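Local coordinates for glycosylation Associate Protein 1 (Streptococcus agalactiae serotype V, PDB 6OYC) that probably takes part in the glycosylation and export of serine-rich surface adhesins through the accessory Sec system, in a complex with its partners Gap2 and Gap3, at residues 40-45 and 66-71; 78-83 and 213-218; 100-105 and 111-116; 260-265 and 286-291; 449-452 and 457-460. All coordinates share one frame; numbering follows the deposited sequence.

Contact 1: 40-45 and 66-71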
# COMPACT_ATOMS: atom_id res chain seq x y z
N MET A 40 3.29 5.46 -15.18
CA MET A 40 4.17 5.55 -16.34
C MET A 40 3.38 5.55 -17.64
O MET A 40 3.82 6.17 -18.62
CB MET A 40 5.20 4.43 -16.33
CG MET A 40 4.64 3.05 -16.33
SD MET A 40 5.81 1.95 -17.17
CE MET A 40 6.89 1.46 -15.85
N PHE A 41 2.23 4.88 -17.68
CA PHE A 41 1.38 5.05 -18.85
C PHE A 41 0.85 6.47 -18.92
O PHE A 41 0.68 7.01 -20.02
CB PHE A 41 0.23 4.03 -18.83
CG PHE A 41 0.61 2.70 -19.39
CD1 PHE A 41 1.57 1.93 -18.76
CD2 PHE A 41 0.07 2.25 -20.59
CE1 PHE A 41 1.95 0.72 -19.29
CE2 PHE A 41 0.45 1.03 -21.12
CZ PHE A 41 1.38 0.26 -20.47
N ASP A 42 0.62 7.10 -17.76
CA ASP A 42 0.22 8.51 -17.72
C ASP A 42 1.33 9.41 -18.22
O ASP A 42 1.12 10.25 -19.11
CB ASP A 42 -0.17 8.90 -16.29
CG ASP A 42 -1.60 8.52 -15.94
OD1 ASP A 42 -2.26 7.86 -16.77
OD2 ASP A 42 -2.07 8.89 -14.83
N TYR A 43 2.53 9.28 -17.63
CA TYR A 43 3.71 9.98 -18.13
C TYR A 43 3.89 9.78 -19.62
O TYR A 43 4.39 10.67 -20.32
CB TYR A 43 4.97 9.47 -17.41
CG TYR A 43 5.07 9.82 -15.94
CD1 TYR A 43 4.46 10.97 -15.43
CD2 TYR A 43 5.78 9.02 -15.06
CE1 TYR A 43 4.56 11.30 -14.09
CE2 TYR A 43 5.87 9.33 -13.72
CZ TYR A 43 5.26 10.47 -13.24
OH TYR A 43 5.36 10.79 -11.91
N ALA A 44 3.50 8.60 -20.13
CA ALA A 44 3.66 8.28 -21.53
C ALA A 44 2.50 8.77 -22.37
O ALA A 44 2.51 8.57 -23.59
CB ALA A 44 3.82 6.76 -21.72
N GLY A 45 1.50 9.40 -21.75
CA GLY A 45 0.38 9.94 -22.51
C GLY A 45 -0.63 8.94 -23.01
O GLY A 45 -1.45 9.29 -23.86
N TYR A 66 -1.90 8.52 -4.59
CA TYR A 66 -0.91 8.16 -5.60
C TYR A 66 -0.98 9.07 -6.82
O TYR A 66 -0.47 8.71 -7.88
CB TYR A 66 -1.09 6.70 -5.99
CG TYR A 66 -0.90 5.79 -4.80
CD1 TYR A 66 0.37 5.46 -4.36
CD2 TYR A 66 -2.00 5.31 -4.08
CE1 TYR A 66 0.56 4.65 -3.25
CE2 TYR A 66 -1.83 4.49 -2.97
CZ TYR A 66 -0.54 4.16 -2.56
OH TYR A 66 -0.31 3.36 -1.46
N ASP A 67 -1.58 10.26 -6.68
CA ASP A 67 -1.72 11.21 -7.80
C ASP A 67 -2.44 10.55 -8.98
O ASP A 67 -2.08 10.75 -10.14
CB ASP A 67 -0.36 11.77 -8.25
CG ASP A 67 0.38 12.49 -7.13
OD1 ASP A 67 -0.26 13.08 -6.24
OD2 ASP A 67 1.63 12.45 -7.15
N LEU A 68 -3.46 9.74 -8.67
CA LEU A 68 -4.25 9.05 -9.68
C LEU A 68 -5.73 9.40 -9.63
O LEU A 68 -6.51 8.83 -10.39
CB LEU A 68 -4.08 7.54 -9.56
CG LEU A 68 -2.72 6.98 -9.96
CD1 LEU A 68 -2.67 5.51 -9.63
CD2 LEU A 68 -2.49 7.22 -11.44
N LEU A 69 -6.14 10.32 -8.75
CA LEU A 69 -7.56 10.63 -8.63
C LEU A 69 -8.15 11.11 -9.95
O LEU A 69 -9.34 10.94 -10.19
CB LEU A 69 -7.76 11.68 -7.55
CG LEU A 69 -9.21 12.11 -7.30
CD1 LEU A 69 -10.03 10.94 -6.84
CD2 LEU A 69 -9.27 13.25 -6.29
N GLU A 70 -7.34 11.70 -10.81
CA GLU A 70 -7.80 12.20 -12.09
C GLU A 70 -7.72 11.16 -13.19
O GLU A 70 -8.05 11.46 -14.33
CB GLU A 70 -6.98 13.45 -12.49
CG GLU A 70 -7.14 14.66 -11.55
CD GLU A 70 -6.44 14.47 -10.20
OE1 GLU A 70 -5.58 13.58 -10.08
OE2 GLU A 70 -6.78 15.20 -9.25
N SER A 71 -7.26 9.95 -12.87
CA SER A 71 -6.93 9.00 -13.92
C SER A 71 -8.12 8.26 -14.50
O SER A 71 -7.98 7.63 -15.56
CB SER A 71 -5.90 7.98 -13.42
OG SER A 71 -4.59 8.43 -13.72
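Asp-42 meets Ser-71 and Leu-68 in a small, partly buried contact between the last turn of helix 33-43 and the loop that leads from helix 59-65 into strand 73-75. A single carboxylate oxygen does the work. Asp-42 OD2 comes to 2.8 Å from Ser-71 OG, but the angle is too poor for a hydrogen bond, so this is a close polar approach. The same OD2 lies 3.8 Å from Leu-68 CD2, a methyl whose side chain crosses the aspartate obliquely. The CB of Asp-42 already heads for the 66-71 loop, and chi1 of -83°, with CG beside the backbone N, sets where the carboxylate lies.

Both partners are end residues of a type I beta turn from Leu-68 to Ser-71, closed by Ser-71 N giving to Leu-68 O at 2.8 Å; the short arm of serine, in the fourth place, puts OG beside Asp-42 OD2. On the other segment the helix stops in a Schellman motif: Gly-45, with phi of 76°, sends its N to Asp-42 O at 2.8 Å, a conformation that glycine adopts easily. Leu-68 also packs on Ile-35, Met-38 and Lys-39 of helix 33-43, while Lys-39 NZ bonds to Asp-67 O. Helix 33-43 is covered by helices 484-502 and 505-512, and Phe-41 meets Phe-2 and Phe-4 of strand 2-5 edge-to-face.

Contact 2: 78-83 and 213-218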
# COMPACT_ATOMS: atom_id res chain seq x y z
N ASP A 78 -19.68 0.74 -7.10
CA ASP A 78 -20.32 2.01 -7.44
C ASP A 78 -21.49 1.79 -8.40
O ASP A 78 -22.58 2.35 -8.23
CB ASP A 78 -19.30 2.97 -8.06
CG ASP A 78 -18.47 3.72 -7.01
OD1 ASP A 78 -18.35 3.28 -5.84
OD2 ASP A 78 -17.92 4.77 -7.37
N ASP A 79 -21.27 0.98 -9.44
CA ASP A 79 -22.31 0.61 -10.40
C ASP A 79 -23.48 -0.09 -9.70
O ASP A 79 -24.64 0.34 -9.81
CB ASP A 79 -21.68 -0.29 -11.46
CG ASP A 79 -22.60 -0.61 -12.62
OD1 ASP A 79 -23.82 -0.35 -12.55
OD2 ASP A 79 -22.09 -1.15 -13.61
N ILE A 80 -23.19 -1.18 -9.00
CA ILE A 80 -24.22 -1.88 -8.23
C ILE A 80 -25.02 -0.90 -7.38
O ILE A 80 -26.25 -0.88 -7.42
CB ILE A 80 -23.57 -2.97 -7.37
CG1 ILE A 80 -22.90 -4.00 -8.26
CG2 ILE A 80 -24.60 -3.60 -6.42
CD1 ILE A 80 -22.17 -5.06 -7.49
N GLN A 81 -24.32 -0.09 -6.58
CA GLN A 81 -24.99 0.71 -5.56
C GLN A 81 -25.66 1.96 -6.10
O GLN A 81 -26.22 2.72 -5.30
CB GLN A 81 -23.99 1.09 -4.46
CG GLN A 81 -23.53 -0.08 -3.60
CD GLN A 81 -22.52 0.35 -2.58
OE1 GLN A 81 -21.31 0.14 -2.76
NE2 GLN A 81 -22.99 1.00 -1.50
N GLU A 82 -25.61 2.21 -7.42
CA GLU A 82 -26.32 3.34 -8.06
C GLU A 82 -25.84 4.67 -7.51
O GLU A 82 -26.64 5.58 -7.24
CB GLU A 82 -27.85 3.21 -7.92
CG GLU A 82 -28.38 2.01 -8.66
CD GLU A 82 -29.87 1.78 -8.44
OE1 GLU A 82 -30.56 2.66 -7.87
OE2 GLU A 82 -30.34 0.69 -8.84
N ILE A 83 -24.53 4.78 -7.33
CA ILE A 83 -24.00 5.98 -6.71
C ILE A 83 -24.01 7.15 -7.70
O ILE A 83 -24.47 8.25 -7.37
CB ILE A 83 -22.61 5.68 -6.12
CG1 ILE A 83 -22.81 4.89 -4.82
CG2 ILE A 83 -21.81 6.95 -5.85
CD1 ILE A 83 -21.70 3.94 -4.52
N ARG A 213 -18.44 -11.22 -11.11
CA ARG A 213 -18.16 -11.74 -12.45
C ARG A 213 -19.15 -11.17 -13.45
O ARG A 213 -18.76 -10.75 -14.55
CB ARG A 213 -18.20 -13.28 -12.48
CG ARG A 213 -17.21 -13.96 -11.53
CD ARG A 213 -16.93 -15.46 -11.84
NE ARG A 213 -18.09 -16.35 -11.74
CZ ARG A 213 -18.56 -16.88 -10.60
NH1 ARG A 213 -17.98 -16.58 -9.44
NH2 ARG A 213 -19.62 -17.69 -10.61
N GLU A 214 -20.42 -11.10 -13.06
CA GLU A 214 -21.46 -10.62 -13.97
C GLU A 214 -21.23 -9.16 -14.34
O GLU A 214 -21.25 -8.79 -15.52
CB GLU A 214 -22.85 -10.80 -13.34
CG GLU A 214 -23.95 -10.12 -14.13
CD GLU A 214 -25.33 -10.27 -13.50
OE1 GLU A 214 -25.63 -11.32 -12.89
OE2 GLU A 214 -26.12 -9.31 -13.62
N LYS A 215 -20.96 -8.32 -13.33
CA LYS A 215 -20.66 -6.92 -13.61
C LYS A 215 -19.40 -6.79 -14.47
O LYS A 215 -19.37 -5.99 -15.41
CB LYS A 215 -20.52 -6.14 -12.31
CG LYS A 215 -21.80 -6.09 -11.50
CD LYS A 215 -22.95 -5.55 -12.34
CE LYS A 215 -22.79 -4.08 -12.65
NZ LYS A 215 -23.71 -3.61 -13.75
N TYR A 216 -18.37 -7.59 -14.19
CA TYR A 216 -17.15 -7.47 -15.00
C TYR A 216 -17.41 -7.85 -16.46
O TYR A 216 -16.96 -7.16 -17.39
CB TYR A 216 -16.01 -8.32 -14.44
CG TYR A 216 -14.84 -8.28 -15.39
CD1 TYR A 216 -14.12 -7.11 -15.56
CD2 TYR A 216 -14.49 -9.39 -16.15
CE1 TYR A 216 -13.05 -7.04 -16.44
CE2 TYR A 216 -13.42 -9.33 -17.03
CZ TYR A 216 -12.70 -8.15 -17.18
OH TYR A 216 -11.64 -8.06 -18.05
N LEU A 217 -18.10 -8.97 -16.68
CA LEU A 217 -18.31 -9.38 -18.07
C LEU A 217 -19.14 -8.35 -18.82
O LEU A 217 -18.88 -8.08 -19.99
CB LEU A 217 -18.93 -10.77 -18.12
CG LEU A 217 -18.01 -11.81 -17.46
CD1 LEU A 217 -18.64 -13.19 -17.48
CD2 LEU A 217 -16.61 -11.84 -18.09
N THR A 218 -20.08 -7.70 -18.14
CA THR A 218 -20.78 -6.58 -18.77
C THR A 218 -19.82 -5.45 -19.12
O THR A 218 -19.89 -4.89 -20.22
CB THR A 218 -21.89 -6.06 -17.86
OG1 THR A 218 -22.89 -7.07 -17.69
CG2 THR A 218 -22.52 -4.82 -18.46
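A salt bridge between Asp-79 and Lys-215 joins the last turn of the short helix 76-80 to the middle of helix 208-223, both packed beside the seven-stranded parallel sheet, where they come before and after the long excursion of the chain into the antiparallel sheet. Lys-215 NZ donates to Asp-79 OD2 at 2.9 Å. The ammonium approaches from above the carboxylate, 55° out of its plane. Asp-79 presents that oxygen with CG anti to the backbone N (chi1 -173°), and OD2 has a second partner in Tyr-74 OH, so one oxygen is gripped twice while the ammonium and the phenol help to fix the carboxylate's rotation.

Lysine suits this place because its long chain offers both a charge and a greasy stem. Its CB already points toward segment 78-83, and bends at chi2 (-54°) and chi3 turn CE and NZ to the Asp-79 carboxylate. Near the base of the stem Lys-215 CG lies 4.0 Å from Ile-80 CG1, and 4.2 Å from Ile-80 CD1, so the aliphatic stretch packs against isoleucine while CE continues to the aspartate.

Helix 76-80 ends in a Schellman motif at Glu-82, whose positive phi lets Glu-82 N bond to Asp-79 O and Ile-83 N to Asp-78 O, each at 3.2 Å. Around the contact, Ile-80 rests on Ile-178 and Met-179 of strand 177-182, and Tyr-216 on helix 239-242; Lys-215 also touches Tyr-74 of strand 73-75.

Contact 3: 100-105 and 111-116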
# COMPACT_ATOMS: atom_id res chain seq x y z
N GLU A 100 -30.13 11.54 22.58
CA GLU A 100 -29.98 12.78 23.33
C GLU A 100 -29.03 12.60 24.51
O GLU A 100 -29.05 11.57 25.19
CB GLU A 100 -31.33 13.28 23.84
CG GLU A 100 -31.39 14.81 24.10
CD GLU A 100 -32.09 15.58 22.97
OE1 GLU A 100 -32.26 16.82 23.11
OE2 GLU A 100 -32.47 14.97 21.94
N GLY A 101 -28.20 13.60 24.75
CA GLY A 101 -27.35 13.61 25.92
C GLY A 101 -26.08 12.78 25.86
O GLY A 101 -25.44 12.60 26.90
N VAL A 102 -25.68 12.28 24.68
CA VAL A 102 -24.39 11.57 24.63
C VAL A 102 -23.26 12.56 24.95
O VAL A 102 -23.38 13.77 24.78
CB VAL A 102 -24.15 10.90 23.26
CG1 VAL A 102 -25.21 9.83 22.99
CG2 VAL A 102 -24.11 11.94 22.14
N ASP A 103 -22.14 12.01 25.45
CA ASP A 103 -20.91 12.78 25.64
C ASP A 103 -19.78 12.16 24.81
O ASP A 103 -19.80 10.97 24.48
CB ASP A 103 -20.52 12.82 27.13
CG ASP A 103 -20.35 11.44 27.74
OD1 ASP A 103 -19.30 10.81 27.49
OD2 ASP A 103 -21.26 10.98 28.47
N PHE A 104 -18.79 12.97 24.46
CA PHE A 104 -17.71 12.52 23.60
C PHE A 104 -16.41 12.45 24.40
O PHE A 104 -16.00 13.43 25.02
CB PHE A 104 -17.53 13.47 22.41
CG PHE A 104 -18.78 13.66 21.59
CD1 PHE A 104 -19.45 12.58 21.04
CD2 PHE A 104 -19.28 14.94 21.35
CE1 PHE A 104 -20.60 12.77 20.26
CE2 PHE A 104 -20.42 15.13 20.58
CZ PHE A 104 -21.08 14.05 20.03
N THR A 105 -15.76 11.29 24.36
CA THR A 105 -14.44 11.14 24.95
C THR A 105 -13.44 11.04 23.80
O THR A 105 -13.45 10.06 23.05
CB THR A 105 -14.36 9.89 25.84
OG1 THR A 105 -15.35 9.97 26.88
CG2 THR A 105 -12.95 9.76 26.45
N VAL A 111 -12.75 8.53 18.95
CA VAL A 111 -13.71 9.19 19.83
C VAL A 111 -14.68 8.15 20.37
O VAL A 111 -15.20 7.32 19.62
CB VAL A 111 -14.46 10.33 19.12
CG1 VAL A 111 -15.52 10.88 20.03
CG2 VAL A 111 -13.50 11.46 18.74
N LEU A 112 -14.90 8.17 21.68
CA LEU A 112 -15.94 7.37 22.32
C LEU A 112 -17.22 8.20 22.49
O LEU A 112 -17.18 9.31 23.04
CB LEU A 112 -15.47 6.86 23.68
CG LEU A 112 -14.23 5.97 23.53
CD1 LEU A 112 -13.59 5.69 24.91
CD2 LEU A 112 -14.60 4.66 22.80
N VAL A 113 -18.33 7.65 22.01
CA VAL A 113 -19.66 8.20 22.24
C VAL A 113 -20.32 7.35 23.33
O VAL A 113 -20.60 6.16 23.11
CB VAL A 113 -20.50 8.20 20.97
CG1 VAL A 113 -21.88 8.81 21.24
CG2 VAL A 113 -19.77 8.93 19.87
N LYS A 114 -20.58 7.96 24.48
CA LYS A 114 -21.16 7.30 25.64
C LYS A 114 -22.39 8.07 26.10
O LYS A 114 -22.56 9.26 25.80
CB LYS A 114 -20.18 7.19 26.82
CG LYS A 114 -18.92 6.33 26.53
CD LYS A 114 -18.19 5.85 27.81
CE LYS A 114 -16.82 5.25 27.45
NZ LYS A 114 -16.28 4.19 28.38
N LYS A 115 -23.24 7.37 26.85
CA LYS A 115 -24.44 7.94 27.45
C LYS A 115 -24.49 7.47 28.89
O LYS A 115 -24.72 6.28 29.15
CB LYS A 115 -25.69 7.54 26.65
CG LYS A 115 -27.05 7.92 27.23
CD LYS A 115 -27.18 9.41 27.50
CE LYS A 115 -28.61 9.77 27.97
NZ LYS A 115 -29.54 9.83 26.82
N SER A 116 -24.21 8.37 29.83
CA SER A 116 -24.10 8.04 31.26
C SER A 116 -23.29 6.77 31.50
O SER A 116 -23.73 5.85 32.19
CB SER A 116 -25.48 7.92 31.90
OG SER A 116 -26.32 8.97 31.46
O HOH W 1 -23.71 11.02 28.88
O HOH W 2 -17.71 9.36 25.80
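With CG set between the backbone N and the carbonyl carbon (chi1 57°), Asp-103 brings its carboxylate back over the backbone of Lys-114; strand alternation puts Phe-104 on the opposite face, where chi1 of -56° sets its ring edge against Val-113. The setting is a beta hairpin of strands 103-106 and 111-115, at the edge of the large antiparallel sheet. Asp-103 and Lys-114 form a hydrogen-bonded pair, as do Thr-105 and Leu-112; between them Phe-104 and Val-113 are a non-hydrogen-bonded pair. Asp-103 N gives to Lys-114 O at 2.8 Å and Leu-112 N to Thr-105 O at 2.7 Å, both nearly straight.

Apolar residues suit the face of Phe-104 and Val-113 because they pack on one another and on Phe-93 and Trp-98. Val-113 CG2 lies in the plane of the Phe-104 ring, at its edge, 3.8 Å from CD1, and Val-113 CG1 reaches Val-102 CB at 3.7 Å. Phe-93 meets the ring edge-to-face, and strand 118-125 continues the sheet beyond Val-113.

On the polar face Asp-103 OD2 holds a glycerol, probably from the crystallisation liquor. One water accepts from Ser-116 N at 2.9 Å and donates to Gly-101 O and to Asp-103 OD2.

Contact 4: 260-265 and 286-291. With SO4 (sulfate ion), chain J.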
# COMPACT_ATOMS: atom_id res chain seq x y z
N ASN A 260 2.57 -12.12 -5.41
CA ASN A 260 2.47 -13.35 -6.17
C ASN A 260 3.46 -14.38 -5.68
O ASN A 260 4.64 -14.08 -5.48
CB ASN A 260 2.65 -13.05 -7.65
CG ASN A 260 1.50 -12.22 -8.20
OD1 ASN A 260 1.70 -11.18 -8.84
ND2 ASN A 260 0.28 -12.66 -7.89
N ASN A 261 2.97 -15.60 -5.47
CA ASN A 261 3.82 -16.77 -5.32
C ASN A 261 4.28 -17.26 -6.69
O ASN A 261 3.46 -17.67 -7.53
CB ASN A 261 3.05 -17.85 -4.56
CG ASN A 261 3.93 -18.99 -4.14
OD1 ASN A 261 4.81 -19.42 -4.88
ND2 ASN A 261 3.70 -19.48 -2.93
N ALA A 262 5.59 -17.21 -6.93
CA ALA A 262 6.16 -17.63 -8.21
C ALA A 262 5.68 -19.03 -8.62
O ALA A 262 5.35 -19.27 -9.79
CB ALA A 262 7.68 -17.60 -8.14
N HIS A 263 5.64 -19.97 -7.67
CA HIS A 263 5.13 -21.30 -7.98
C HIS A 263 3.71 -21.22 -8.53
O HIS A 263 3.38 -21.90 -9.51
CB HIS A 263 5.17 -22.20 -6.75
CG HIS A 263 4.41 -23.48 -6.92
ND1 HIS A 263 4.92 -24.57 -7.58
CD2 HIS A 263 3.14 -23.82 -6.56
CE1 HIS A 263 4.02 -25.54 -7.59
NE2 HIS A 263 2.94 -25.11 -6.97
N ASN A 264 2.85 -20.40 -7.90
CA ASN A 264 1.48 -20.26 -8.38
C ASN A 264 1.45 -19.64 -9.77
O ASN A 264 0.64 -20.04 -10.61
CB ASN A 264 0.66 -19.42 -7.41
CG ASN A 264 0.29 -20.17 -6.16
OD1 ASN A 264 0.61 -21.36 -6.01
ND2 ASN A 264 -0.40 -19.49 -5.25
N VAL A 265 2.31 -18.66 -10.03
CA VAL A 265 2.38 -18.10 -11.37
C VAL A 265 2.79 -19.17 -12.37
O VAL A 265 2.08 -19.43 -13.35
CB VAL A 265 3.35 -16.90 -11.40
CG1 VAL A 265 3.51 -16.42 -12.84
CG2 VAL A 265 2.85 -15.79 -10.48
N ALA A 286 11.51 -13.08 -13.51
CA ALA A 286 11.44 -12.94 -14.96
C ALA A 286 12.12 -14.10 -15.64
O ALA A 286 11.60 -14.66 -16.62
CB ALA A 286 12.09 -11.62 -15.40
N ALA A 287 13.28 -14.51 -15.11
CA ALA A 287 14.06 -15.60 -15.68
C ALA A 287 13.32 -16.92 -15.58
O ALA A 287 13.26 -17.69 -16.55
CB ALA A 287 15.42 -15.68 -14.99
N GLN A 288 12.75 -17.22 -14.40
CA GLN A 288 11.93 -18.42 -14.30
C GLN A 288 10.81 -18.41 -15.33
O GLN A 288 10.55 -19.43 -15.98
CB GLN A 288 11.35 -18.58 -12.90
CG GLN A 288 12.34 -18.92 -11.80
CD GLN A 288 11.64 -18.98 -10.45
OE1 GLN A 288 11.54 -17.98 -9.75
NE2 GLN A 288 11.14 -20.16 -10.09
N LEU A 289 10.13 -17.28 -15.48
CA LEU A 289 9.04 -17.19 -16.45
C LEU A 289 9.55 -17.45 -17.86
O LEU A 289 9.03 -18.32 -18.57
CB LEU A 289 8.38 -15.82 -16.37
CG LEU A 289 7.34 -15.71 -15.26
CD1 LEU A 289 6.97 -14.26 -15.04
CD2 LEU A 289 6.11 -16.53 -15.65
N LYS A 290 10.58 -16.71 -18.28
CA LYS A 290 11.17 -16.92 -19.60
C LYS A 290 11.62 -18.36 -19.80
O LYS A 290 11.57 -18.89 -20.91
CB LYS A 290 12.36 -15.97 -19.79
CG LYS A 290 12.00 -14.55 -20.16
CD LYS A 290 11.59 -14.41 -21.64
CE LYS A 290 11.88 -12.99 -22.17
NZ LYS A 290 11.19 -12.69 -23.48
N GLU A 291 12.08 -19.01 -18.72
CA GLU A 291 12.45 -20.42 -18.80
C GLU A 291 11.25 -21.28 -19.15
O GLU A 291 11.35 -22.19 -19.99
CB GLU A 291 13.06 -20.86 -17.48
CG GLU A 291 13.54 -22.31 -17.40
CD GLU A 291 14.58 -22.51 -16.28
OE1 GLU A 291 15.55 -23.28 -16.49
OE2 GLU A 291 14.43 -21.89 -15.20
S SO4 J . -1.38 -15.83 -6.47
O1 SO4 J . -2.28 -15.07 -7.33
O2 SO4 J . -1.56 -17.27 -6.68
O3 SO4 J . 0.02 -15.48 -6.79
O4 SO4 J . -1.63 -15.48 -5.06
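Unusually, the first turn of helix 262-267 that packs through Ala-262 and Val-265 on Gln-288 and Leu-289 of helix 283-292 also holds a sulfate ion, probably from the crystallisation liquor. Val-265 and Leu-289 form the one apolar side-chain pair between segments 260-265 and 286-291. They cross at about a right angle, with Val-265 CG1 3.8 Å from Leu-289 CD2. Val-265 carries CG1 anti to its backbone N (chi1 175°), which directs this methyl toward Leu-289; valine offers a compact branched side chain, and leucine a longer reach. One turn earlier, the small Ala-262 has its CB 4.2 Å from Gln-288 OE1, a loose contact. Leu-289 also touches Leu-266 and is backed by Ile-278 and Val-297 of the parallel sheet.

Asn-261 is the N-cap: its OD1 accepts from His-263 N at 3.0 Å, a bent capping bond (130°). Its backbone N donates to sulfate O3. That oxygen takes a second bond from Asn-260 ND2 at 3.0 Å, nearly straight (165°). Asn-260 also has bonds from Phe-256 N to OD1 and from ND2 to Phe-234 O, which would hold the amide's orientation. Asn-264 ND2 reaches sulfate O2 at 2.9 Å, and Gln-236 N adds a further bond.

Across the two segments no hydrogen bond forms, and contact is by van der Waals packing. The polar chemistry is all on the sulfate: the ion is bound by neutral amide donors at the start of a helix, whose dipole would probably add some attraction.

Contact 5: 449-452 and 457-460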
# COMPACT_ATOMS: atom_id res chain seq x y z
N GLN A 449 21.78 3.06 -0.10
CA GLN A 449 21.32 2.10 0.90
C GLN A 449 22.43 1.17 1.35
O GLN A 449 23.16 0.62 0.53
CB GLN A 449 20.18 1.23 0.35
CG GLN A 449 19.01 2.00 -0.14
CD GLN A 449 18.11 1.12 -0.98
OE1 GLN A 449 17.48 0.19 -0.48
NE2 GLN A 449 18.07 1.40 -2.27
N ILE A 450 22.52 0.93 2.66
CA ILE A 450 23.45 -0.04 3.20
C ILE A 450 22.67 -1.28 3.62
O ILE A 450 21.81 -1.21 4.50
CB ILE A 450 24.27 0.52 4.38
CG1 ILE A 450 25.13 1.70 3.94
CG2 ILE A 450 25.13 -0.59 4.98
CD1 ILE A 450 25.90 2.35 5.08
N ASN A 451 23.00 -2.42 3.02
CA ASN A 451 22.40 -3.71 3.31
C ASN A 451 23.50 -4.70 3.71
O ASN A 451 24.68 -4.47 3.47
CB ASN A 451 21.61 -4.25 2.10
CG ASN A 451 20.62 -3.21 1.53
OD1 ASN A 451 20.65 -2.92 0.34
ND2 ASN A 451 19.77 -2.66 2.38
N THR A 452 23.10 -5.81 4.32
CA THR A 452 24.01 -6.94 4.53
C THR A 452 23.81 -8.05 3.51
O THR A 452 24.46 -9.09 3.62
CB THR A 452 23.84 -7.53 5.93
OG1 THR A 452 22.46 -7.83 6.16
CG2 THR A 452 24.34 -6.57 6.97
N PHE A 457 17.88 -4.24 -5.79
CA PHE A 457 17.73 -2.80 -5.70
C PHE A 457 19.05 -2.05 -5.63
O PHE A 457 19.07 -0.85 -5.95
CB PHE A 457 16.91 -2.43 -4.46
CG PHE A 457 15.47 -2.76 -4.59
CD1 PHE A 457 14.58 -1.83 -5.13
CD2 PHE A 457 15.00 -4.01 -4.22
CE1 PHE A 457 13.25 -2.13 -5.27
CE2 PHE A 457 13.67 -4.32 -4.36
CZ PHE A 457 12.79 -3.39 -4.88
N VAL A 458 20.12 -2.69 -5.19
CA VAL A 458 21.37 -2.01 -4.89
C VAL A 458 22.47 -2.66 -5.71
O VAL A 458 22.61 -3.89 -5.71
CB VAL A 458 21.70 -2.06 -3.39
CG1 VAL A 458 23.14 -1.61 -3.16
CG2 VAL A 458 20.72 -1.22 -2.59
N GLU A 459 23.23 -1.84 -6.42
CA GLU A 459 24.51 -2.25 -6.98
C GLU A 459 25.60 -1.72 -6.05
O GLU A 459 25.68 -0.51 -5.81
CB GLU A 459 24.70 -1.72 -8.41
CG GLU A 459 23.91 -2.49 -9.46
CD GLU A 459 24.27 -2.07 -10.88
OE1 GLU A 459 25.36 -2.43 -11.35
OE2 GLU A 459 23.45 -1.36 -11.51
N HIS A 460 26.41 -2.64 -5.51
CA HIS A 460 27.48 -2.28 -4.58
C HIS A 460 28.33 -1.15 -5.12
O HIS A 460 28.70 -1.14 -6.29
CB HIS A 460 28.34 -3.52 -4.31
CG HIS A 460 29.39 -3.32 -3.27
ND1 HIS A 460 29.11 -2.90 -1.99
CD2 HIS A 460 30.73 -3.50 -3.32
CE1 HIS A 460 30.22 -2.83 -1.29
NE2 HIS A 460 31.23 -3.19 -2.07
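Gln-449 lies across from Val-458, and from CB outward it keeps the same methyl for company. Its CB is 3.9 Å from Val-458 CG2. CG stands beside the backbone N (chi1 -57°) and the chain then runs extended, carrying the amide past that methyl: CD is also 3.9 Å from Val-458 CG2, OE1 4.1 Å from it, and NE2, at the tip, 3.7 Å. CD, OE1 and NE2 thus all touch one methyl, without a hydrogen bond; NE2 is also 4.4 Å from Phe-457 O, too far for a bond.

Two residues on, the side chains of Asn-451 and Val-458 meet from opposite directions, Asn-451 OD1 3.4 Å from Val-458 CG2. This is van der Waals contact, a methyl being no hydrogen-bond donor. The other end of the amide, Asn-451 ND2, bonds to Asp-429 O. A compact, beta-branched valine suits this buried place, where its CG2 touches both amides. Phe-457 swings its ring toward helix 436-445, while Asn-463 ND2 bonds to Phe-457 O and Asn-463 OD1 accepts from Glu-459 N, fixing the loop. Strand 449-451, hydrogen-bonded to its neighbours on both sides, lies in the six-stranded parallel sheet, and the loop leading to strand 464-466 packs on its side chains, in a Rossmann-like domain as expected for the GT-B clan.

Contacts 1, 2 and 4 lie beside the seven-stranded parallel sheet, and contact 5 belongs to the six-stranded one, as in the two Rossmann-like halves of a GT-B fold. Contact 3 stands apart on the antiparallel sheet, about 39 Å centre to centre from contact 2, whose segments bracket it in sequence. Contact 5 is buried and contact 3 lies at the surface; the other three are partly buried. The chemistry follows: the surface hairpin relies on backbone bonds and waters, contact 2 on an ion pair, contact 4 on methyl groups, and contacts 1 and 5 on close approaches without cross-segment hydrogen bonds. Contacts 1 and 2 lie before and after strand 73-75.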